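Local structure of tryptophan synthase alpha chain (Campylobacter jejuni, 3THA) at residues 15-20 / 42-47; 35-40 / 87-92. The protein probably catalyses the aldol cleavage of indoleglycerol phosphate to indole and glyceraldehyde 3-phosphate, as the alpha subunit of tryptophan synthase. One frame throughout, in Å; residues are numbered along the deposited sequence.

Interaction 1 (15-20 / 42-47); sequences ANVAYT and IDILEL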
ATOM      1  N   ALA B  15       7.731 -14.151  19.578  1.00 66.58           N
ATOM      2  CA  ALA B  15       7.697 -12.698  19.629  1.00 64.32           C
ATOM      3  C   ALA B  15       6.328 -12.162  19.329  1.00 63.40           C
ATOM      4  O   ALA B  15       5.692 -12.572  18.352  1.00 63.68           O
ATOM      5  CB  ALA B  15       8.722 -12.082  18.690  1.00 62.14           C
ATOM      6  N   ASN B  16       5.867 -11.242  20.167  1.00 62.44           N
ATOM      7  CA  ASN B  16       4.701 -10.480  19.799  1.00 61.76           C
ATOM      8  C   ASN B  16       5.117  -9.201  19.099  1.00 59.41           C
ATOM      9  O   ASN B  16       5.852  -8.392  19.664  1.00 58.59           O
ATOM     10  CB  ASN B  16       3.838 -10.201  21.010  1.00 63.25           C
ATOM     11  CG  ASN B  16       3.479 -11.453  21.745  1.00 65.88           C
ATOM     12  OD1 ASN B  16       3.206 -12.476  21.136  1.00 67.65           O
ATOM     13  ND2 ASN B  16       3.476 -11.385  23.069  1.00 69.96           N
ATOM     14  N   VAL B  17       4.680  -9.046  17.852  1.00 58.10           N
ATOM     15  CA  VAL B  17       5.098  -7.916  17.034  1.00 56.04           C
ATOM     16  C   VAL B  17       3.847  -7.188  16.636  1.00 55.67           C
ATOM     17  O   VAL B  17       2.861  -7.811  16.296  1.00 57.12           O
ATOM     18  CB  VAL B  17       5.838  -8.357  15.732  1.00 55.56           C
ATOM     19  CG1 VAL B  17       6.355  -7.122  14.968  1.00 54.33           C
ATOM     20  CG2 VAL B  17       6.980  -9.287  16.074  1.00 55.26           C
ATOM     21  N   ALA B  18       3.887  -5.870  16.666  1.00 53.67           N
ATOM     22  CA  ALA B  18       2.729  -5.115  16.327  1.00 52.90           C
ATOM     23  C   ALA B  18       3.099  -3.916  15.500  1.00 51.01           C
ATOM     24  O   ALA B  18       4.213  -3.373  15.582  1.00 50.00           O
ATOM     25  CB  ALA B  18       1.976  -4.672  17.621  1.00 53.98           C
ATOM     26  N   TYR B  19       2.132  -3.459  14.743  1.00 51.20           N
ATOM     27  CA  TYR B  19       2.323  -2.278  13.957  1.00 52.28           C
ATOM     28  C   TYR B  19       1.286  -1.249  14.389  1.00 53.20           C
ATOM     29  O   TYR B  19       0.132  -1.610  14.697  1.00 53.76           O
ATOM     30  CB  TYR B  19       2.187  -2.689  12.470  1.00 52.82           C
ATOM     31  CG  TYR B  19       2.001  -1.561  11.497  1.00 54.55           C
ATOM     32  CD1 TYR B  19       3.073  -1.083  10.767  1.00 55.53           C
ATOM     33  CD2 TYR B  19       0.738  -1.018  11.258  1.00 55.98           C
ATOM     34  CE1 TYR B  19       2.929  -0.031   9.874  1.00 56.31           C
ATOM     35  CE2 TYR B  19       0.576   0.023  10.352  1.00 58.20           C
ATOM     36  CZ  TYR B  19       1.685   0.519   9.667  1.00 58.42           C
ATOM     37  OH  TYR B  19       1.564   1.552   8.753  1.00 58.81           O
ATOM     38  N   THR B  20       1.687   0.021  14.413  1.00 53.20           N
ATOM     39  CA  THR B  20       0.764   1.143  14.605  1.00 55.83           C
ATOM     40  C   THR B  20       1.185   2.283  13.685  1.00 55.43           C
ATOM     41  O   THR B  20       2.340   2.369  13.243  1.00 54.34           O
ATOM     42  CB  THR B  20       0.716   1.702  16.100  1.00 57.34           C
ATOM     43  OG1 THR B  20      -0.350   2.661  16.251  1.00 63.16           O
ATOM     44  CG2 THR B  20       2.011   2.405  16.493  1.00 57.42           C
ATOM     45  N   ILE B  42       3.736  -6.569  24.002  1.00 62.70           N
ATOM     46  CA  ILE B  42       4.425  -6.438  22.706  1.00 59.61           C
ATOM     47  C   ILE B  42       5.940  -6.347  22.898  1.00 60.23           C
ATOM     48  O   ILE B  42       6.426  -5.532  23.698  1.00 60.09           O
ATOM     49  CB  ILE B  42       3.945  -5.181  21.985  1.00 57.28           C
ATOM     50  CG1 ILE B  42       2.433  -5.283  21.737  1.00 56.28           C
ATOM     51  CG2 ILE B  42       4.752  -4.919  20.716  1.00 53.82           C
ATOM     52  CD1 ILE B  42       1.778  -3.955  21.383  1.00 52.75           C
ATOM     53  N   ASP B  43       6.677  -7.166  22.145  1.00 59.96           N
ATOM     54  CA  ASP B  43       8.123  -7.275  22.270  1.00 59.82           C
ATOM     55  C   ASP B  43       8.819  -6.362  21.261  1.00 57.75           C
ATOM     56  O   ASP B  43       9.874  -5.787  21.561  1.00 57.76           O
ATOM     57  CB  ASP B  43       8.566  -8.716  22.031  1.00 61.10           C
ATOM     58  CG  ASP B  43       7.973  -9.687  23.032  1.00 65.89           C
ATOM     59  OD1 ASP B  43       7.930  -9.355  24.243  1.00 71.42           O
ATOM     60  OD2 ASP B  43       7.567 -10.797  22.618  1.00 69.51           O
ATOM     61  N   ILE B  44       8.236  -6.242  20.067  1.00 55.59           N
ATOM     62  CA  ILE B  44       8.801  -5.434  19.008  1.00 52.84           C
ATOM     63  C   ILE B  44       7.677  -4.633  18.398  1.00 52.05           C
ATOM     64  O   ILE B  44       6.707  -5.212  17.950  1.00 52.05           O
ATOM     65  CB  ILE B  44       9.395  -6.334  17.916  1.00 52.50           C
ATOM     66  CG1 ILE B  44      10.372  -7.288  18.551  1.00 53.82           C
ATOM     67  CG2 ILE B  44      10.020  -5.509  16.749  1.00 47.83           C
ATOM     68  CD1 ILE B  44      10.608  -8.504  17.760  1.00 56.61           C
ATOM     69  N   LEU B  45       7.824  -3.312  18.354  1.00 51.25           N
ATOM     70  CA  LEU B  45       6.845  -2.482  17.702  1.00 51.40           C
ATOM     71  C   LEU B  45       7.307  -1.967  16.367  1.00 51.38           C
ATOM     72  O   LEU B  45       8.441  -1.419  16.259  1.00 51.85           O
ATOM     73  CB  LEU B  45       6.508  -1.293  18.583  1.00 50.94           C
ATOM     74  CG  LEU B  45       5.362  -0.434  18.080  1.00 49.83           C
ATOM     75  CD1 LEU B  45       4.064  -1.234  18.181  1.00 47.12           C
ATOM     76  CD2 LEU B  45       5.290   0.893  18.896  1.00 50.68           C
ATOM     77  N   GLU B  46       6.439  -2.085  15.359  1.00 51.42           N
ATOM     78  CA  GLU B  46       6.703  -1.452  14.068  1.00 50.90           C
ATOM     79  C   GLU B  46       5.995  -0.100  13.974  1.00 51.38           C
ATOM     80  O   GLU B  46       4.822   0.023  14.280  1.00 51.14           O
ATOM     81  CB  GLU B  46       6.269  -2.358  12.911  1.00 51.49           C
ATOM     82  CG  GLU B  46       6.841  -3.791  12.992  1.00 54.21           C
ATOM     83  CD  GLU B  46       6.276  -4.735  11.924  1.00 54.23           C
ATOM     84  OE1 GLU B  46       5.262  -4.383  11.308  1.00 55.59           O
ATOM     85  OE2 GLU B  46       6.826  -5.846  11.732  1.00 52.75           O
ATOM     86  N   LEU B  47       6.714   0.913  13.534  1.00 51.69           N
ATOM     87  CA  LEU B  47       6.192   2.251  13.591  1.00 53.27           C
ATOM     88  C   LEU B  47       5.959   2.721  12.163  1.00 54.34           C
ATOM     89  O   LEU B  47       6.919   3.053  11.454  1.00 52.38           O
ATOM     90  CB  LEU B  47       7.188   3.183  14.292  1.00 53.33           C
ATOM     91  CG  LEU B  47       7.740   2.881  15.690  1.00 54.28           C
ATOM     92  CD1 LEU B  47       8.732   3.971  16.088  1.00 52.24           C
ATOM     93  CD2 LEU B  47       6.616   2.847  16.664  1.00 54.16           C
TER
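Val17 to Thr20 pair with Ile44 to Leu47 as parallel neighbours in the closed eight-stranded barrel of the TIM fold, the two strands of a beta-alpha-beta unit whose crossover is helix 27-35. The two strand segments run nearly parallel.

Backbone bonds carry the pairing. Ala18 is gripped on both its polar atoms: its N gives a bond to Ile44 O, and its O receives Glu46 N at 2.6 Å in a nearly straight line. Thr20 N to Glu46 O continues the alternation, and the alpha hydrogens of Val17 and Tyr19 lean on the carbonyl oxygens of Ile44 and Glu46. Where the pairing begins, Asn16 O takes two donors, Asp43 N at 2.9 Å and Ile44 N at 3.2 Å. Asp43 returns a side-chain bond, its OD2 reached on the anti side by Asn16 N at 3.0 Å, 35° out of the carboxylate plane. The amide of Asn16 turns instead to Arg218 and Pro41 O.

The apolar contacts divide between the two faces. With Ala18 and Leu45, on the face covered by helix 27-35, Ile42 CD1 comes within 3.8 Å of Ala18 CB, and Phe33 of that helix packs on both Ile42 and Leu45. Leu45 CG lies anti to its backbone N (chi1 -173°); from it, the CD1 methyl touches Ala18 CB and, more closely, the carbonyl oxygen Ala18 O. On the barrel interior, Ile44 CD1 meets Ala15 CB and Val17 CG2, beside Phe203 of strand 202-205.

Glu46, predicted to be a catalytic proton acceptor, also faces the interior. Its carboxylate stands almost perpendicular to the Tyr19 ring (83°), with OE1 nearest Tyr19 CB, while OE2 lies 3.5 Å from Val17 CG1.

Interaction 2 (35-40 / 87-92); sequences QRLDQS and TKKALV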
ATOM      1  N   GLN B  35       5.058   5.402  25.748  1.00 59.98           N
ATOM      2  CA  GLN B  35       5.492   5.423  27.106  1.00 62.12           C
ATOM      3  C   GLN B  35       5.002   4.204  27.864  1.00 62.65           C
ATOM      4  O   GLN B  35       5.569   3.862  28.900  1.00 64.35           O
ATOM      5  CB  GLN B  35       5.021   6.711  27.797  1.00 63.88           C
ATOM      6  CG  GLN B  35       5.572   7.983  27.166  1.00 67.39           C
ATOM      7  CD  GLN B  35       7.037   8.276  27.526  1.00 74.10           C
ATOM      8  OE1 GLN B  35       7.898   7.380  27.590  1.00 77.05           O
ATOM      9  NE2 GLN B  35       7.326   9.554  27.739  1.00 76.75           N
ATOM     10  N   ARG B  36       3.951   3.548  27.382  1.00 61.34           N
ATOM     11  CA  ARG B  36       3.420   2.400  28.104  1.00 62.09           C
ATOM     12  C   ARG B  36       3.863   1.071  27.484  1.00 61.46           C
ATOM     13  O   ARG B  36       3.434  -0.010  27.866  1.00 62.92           O
ATOM     14  CB  ARG B  36       1.901   2.520  28.272  1.00 63.29           C
ATOM     15  CG  ARG B  36       1.461   3.403  29.474  1.00 65.06           C
ATOM     16  CD  ARG B  36      -0.008   3.836  29.400  1.00 67.52           C
ATOM     17  NE  ARG B  36      -0.894   2.737  29.770  1.00 74.17           N
ATOM     18  CZ  ARG B  36      -2.198   2.845  30.033  1.00 76.82           C
ATOM     19  NH1 ARG B  36      -2.812   4.021  29.972  1.00 77.83           N
ATOM     20  NH2 ARG B  36      -2.887   1.765  30.364  1.00 77.65           N
ATOM     21  N   LEU B  37       4.765   1.156  26.527  1.00 59.87           N
ATOM     22  CA  LEU B  37       5.153  -0.013  25.754  1.00 59.18           C
ATOM     23  C   LEU B  37       5.815  -1.068  26.650  1.00 60.99           C
ATOM     24  O   LEU B  37       5.603  -2.256  26.476  1.00 61.60           O
ATOM     25  CB  LEU B  37       6.059   0.412  24.603  1.00 55.88           C
ATOM     26  CG  LEU B  37       6.281  -0.555  23.467  1.00 56.51           C
ATOM     27  CD1 LEU B  37       4.884  -0.970  22.858  1.00 53.05           C
ATOM     28  CD2 LEU B  37       7.218   0.083  22.427  1.00 52.53           C
ATOM     29  N   ASP B  38       6.631  -0.616  27.586  1.00 62.79           N
ATOM     30  CA  ASP B  38       7.242  -1.499  28.591  1.00 66.04           C
ATOM     31  C   ASP B  38       6.258  -2.384  29.339  1.00 68.22           C
ATOM     32  O   ASP B  38       6.597  -3.493  29.678  1.00 70.41           O
ATOM     33  CB  ASP B  38       8.080  -0.698  29.591  1.00 66.48           C
ATOM     34  CG  ASP B  38       9.422  -0.298  29.016  1.00 65.61           C
ATOM     35  OD1 ASP B  38       9.769  -0.783  27.922  1.00 63.14           O
ATOM     36  OD2 ASP B  38      10.125   0.506  29.652  1.00 66.73           O
ATOM     37  N   GLN B  39       5.045  -1.912  29.588  1.00 68.97           N
ATOM     38  CA  GLN B  39       4.060  -2.761  30.272  1.00 71.29           C
ATOM     39  C   GLN B  39       3.095  -3.482  29.356  1.00 70.44           C
ATOM     40  O   GLN B  39       2.183  -4.144  29.852  1.00 72.19           O
ATOM     41  CB  GLN B  39       3.242  -1.992  31.303  1.00 72.84           C
ATOM     42  CG  GLN B  39       4.043  -1.183  32.295  1.00 76.06           C
ATOM     43  CD  GLN B  39       3.654   0.280  32.161  1.00 80.56           C
ATOM     44  OE1 GLN B  39       2.577   0.701  32.612  1.00 79.26           O
ATOM     45  NE2 GLN B  39       4.511   1.057  31.479  1.00 79.99           N
ATOM     46  N   SER B  40       3.253  -3.357  28.042  1.00 67.28           N
ATOM     47  CA  SER B  40       2.357  -4.091  27.143  1.00 67.31           C
ATOM     48  C   SER B  40       3.018  -5.412  26.784  1.00 67.13           C
ATOM     49  O   SER B  40       4.226  -5.512  26.890  1.00 67.46           O
ATOM     50  CB  SER B  40       2.086  -3.283  25.867  1.00 65.84           C
ATOM     51  OG  SER B  40       3.239  -3.290  25.040  1.00 64.23           O
ATOM     52  N   THR B  87      11.699   3.402  26.310  1.00 67.53           N
ATOM     53  CA  THR B  87      11.181   2.034  26.341  1.00 67.26           C
ATOM     54  C   THR B  87      12.324   1.050  26.239  1.00 67.51           C
ATOM     55  O   THR B  87      13.406   1.414  25.803  1.00 67.03           O
ATOM     56  CB  THR B  87      10.172   1.769  25.188  1.00 65.30           C
ATOM     57  OG1 THR B  87       9.647   0.441  25.325  1.00 63.61           O
ATOM     58  CG2 THR B  87      10.862   1.912  23.831  1.00 63.45           C
ATOM     59  N   LYS B  88      12.084  -0.190  26.644  1.00 68.43           N
ATOM     60  CA  LYS B  88      13.089  -1.246  26.481  1.00 69.55           C
ATOM     61  C   LYS B  88      12.823  -2.099  25.247  1.00 67.20           C
ATOM     62  O   LYS B  88      13.678  -2.863  24.816  1.00 68.25           O
ATOM     63  CB  LYS B  88      13.135  -2.131  27.707  1.00 71.37           C
ATOM     64  CG  LYS B  88      13.842  -1.479  28.869  1.00 77.60           C
ATOM     65  CD  LYS B  88      15.348  -1.280  28.594  1.00 82.38           C
ATOM     66  CE  LYS B  88      15.969  -0.233  29.541  1.00 85.80           C
ATOM     67  NZ  LYS B  88      15.648  -0.434  30.993  1.00 88.48           N
ATOM     68  N   LYS B  89      11.633  -1.976  24.688  1.00 65.02           N
ATOM     69  CA  LYS B  89      11.244  -2.803  23.547  1.00 63.28           C
ATOM     70  C   LYS B  89      11.892  -2.347  22.240  1.00 61.10           C
ATOM     71  O   LYS B  89      12.369  -1.218  22.134  1.00 60.41           O
ATOM     72  CB  LYS B  89       9.729  -2.823  23.412  1.00 62.51           C
ATOM     73  CG  LYS B  89       9.016  -3.173  24.716  1.00 63.94           C
ATOM     74  CD  LYS B  89       9.117  -4.633  24.975  1.00 66.17           C
ATOM     75  CE  LYS B  89       8.613  -4.955  26.354  1.00 67.48           C
ATOM     76  NZ  LYS B  89       7.217  -4.503  26.491  1.00 70.31           N
ATOM     77  N   ALA B  90      11.930  -3.240  21.256  1.00 59.92           N
ATOM     78  CA  ALA B  90      12.522  -2.929  19.958  1.00 58.27           C
ATOM     79  C   ALA B  90      11.605  -2.051  19.120  1.00 56.89           C
ATOM     80  O   ALA B  90      10.409  -2.372  18.945  1.00 57.25           O
ATOM     81  CB  ALA B  90      12.876  -4.207  19.195  1.00 57.74           C
ATOM     82  N   LEU B  91      12.187  -0.983  18.573  1.00 55.20           N
ATOM     83  CA  LEU B  91      11.509  -0.080  17.665  1.00 53.92           C
ATOM     84  C   LEU B  91      11.995  -0.261  16.209  1.00 54.28           C
ATOM     85  O   LEU B  91      13.195  -0.215  15.922  1.00 54.46           O
ATOM     86  CB  LEU B  91      11.692   1.354  18.146  1.00 53.34           C
ATOM     87  CG  LEU B  91      11.160   1.619  19.567  1.00 53.10           C
ATOM     88  CD1 LEU B  91      11.439   3.041  20.010  1.00 49.87           C
ATOM     89  CD2 LEU B  91       9.636   1.287  19.679  1.00 50.22           C
ATOM     90  N   VAL B  92      11.044  -0.497  15.313  1.00 54.15           N
ATOM     91  CA  VAL B  92      11.316  -0.774  13.917  1.00 53.45           C
ATOM     92  C   VAL B  92      10.454   0.164  13.039  1.00 52.61           C
ATOM     93  O   VAL B  92       9.229   0.192  13.168  1.00 52.60           O
ATOM     94  CB  VAL B  92      10.985  -2.261  13.579  1.00 53.92           C
ATOM     95  CG1 VAL B  92      10.964  -2.501  12.070  1.00 52.10           C
ATOM     96  CG2 VAL B  92      12.028  -3.171  14.203  1.00 54.27           C
TER
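Asp38 OD1 receives two donors from the turn that leads into strand 90-94. Lys88 N approaches Asp38 OD1 on the syn side, nearly straight at 2.7 Å, and Thr87 OG1 gives its hydrogen to the same oxygen from well above the carboxylate plane, at 2.9 Å. A second grip runs in the same sense, from Lys89 NZ to Leu37 O at 2.8 Å, with weak, longer bonds to the carbonyls of Asp38 and Ser40. The lysine chain bends at chi2 and chi4, its CB and CG lying against Leu37 on the way. Leu37 CD2 meets Leu91 CD2 at 3.9 Å, the two side chains lying alongside with opposed directions.

Further out, each partner is held by its own turn. Thr87 OG1 also accepts from Lys89 N, forming an ST turn. Leu37 O, in the 3-10 turn 37-39 that follows helix 27-35, takes Ser40 N and Ser40 OG besides the lysine, and Ile42 O is a further acceptor for Lys89 NZ.

An ammonium group among backbone carbonyls, with Asp38 OD1 4.7 Å from Lys89 NZ, is consistent with a protonated lysine stabilised by nearby dipoles and negative charge.

Strand 44-48 relates the two contacts: in interaction 1 it pairs with strand 15-21, and along its other edge it lies beside strand 90-94, whose start belongs to interaction 2. Leu45 N and Leu47 N probably bond to Ala90 O and Val92 O, so the segments meet directly, their centres about 9 Å apart. Interaction 1 is buried near the middle of the chain and rests on regular main-chain bonding between strands, with apolar side chains on both faces. Interaction 2 is only partly buried, about 14 Å from the chain centre, and joins irregular turns at the strands' N-terminal ends, where a carboxylate and an ammonium group take main-chain partners and a hydroxyl joins the carboxylate, in place of sheet pairing.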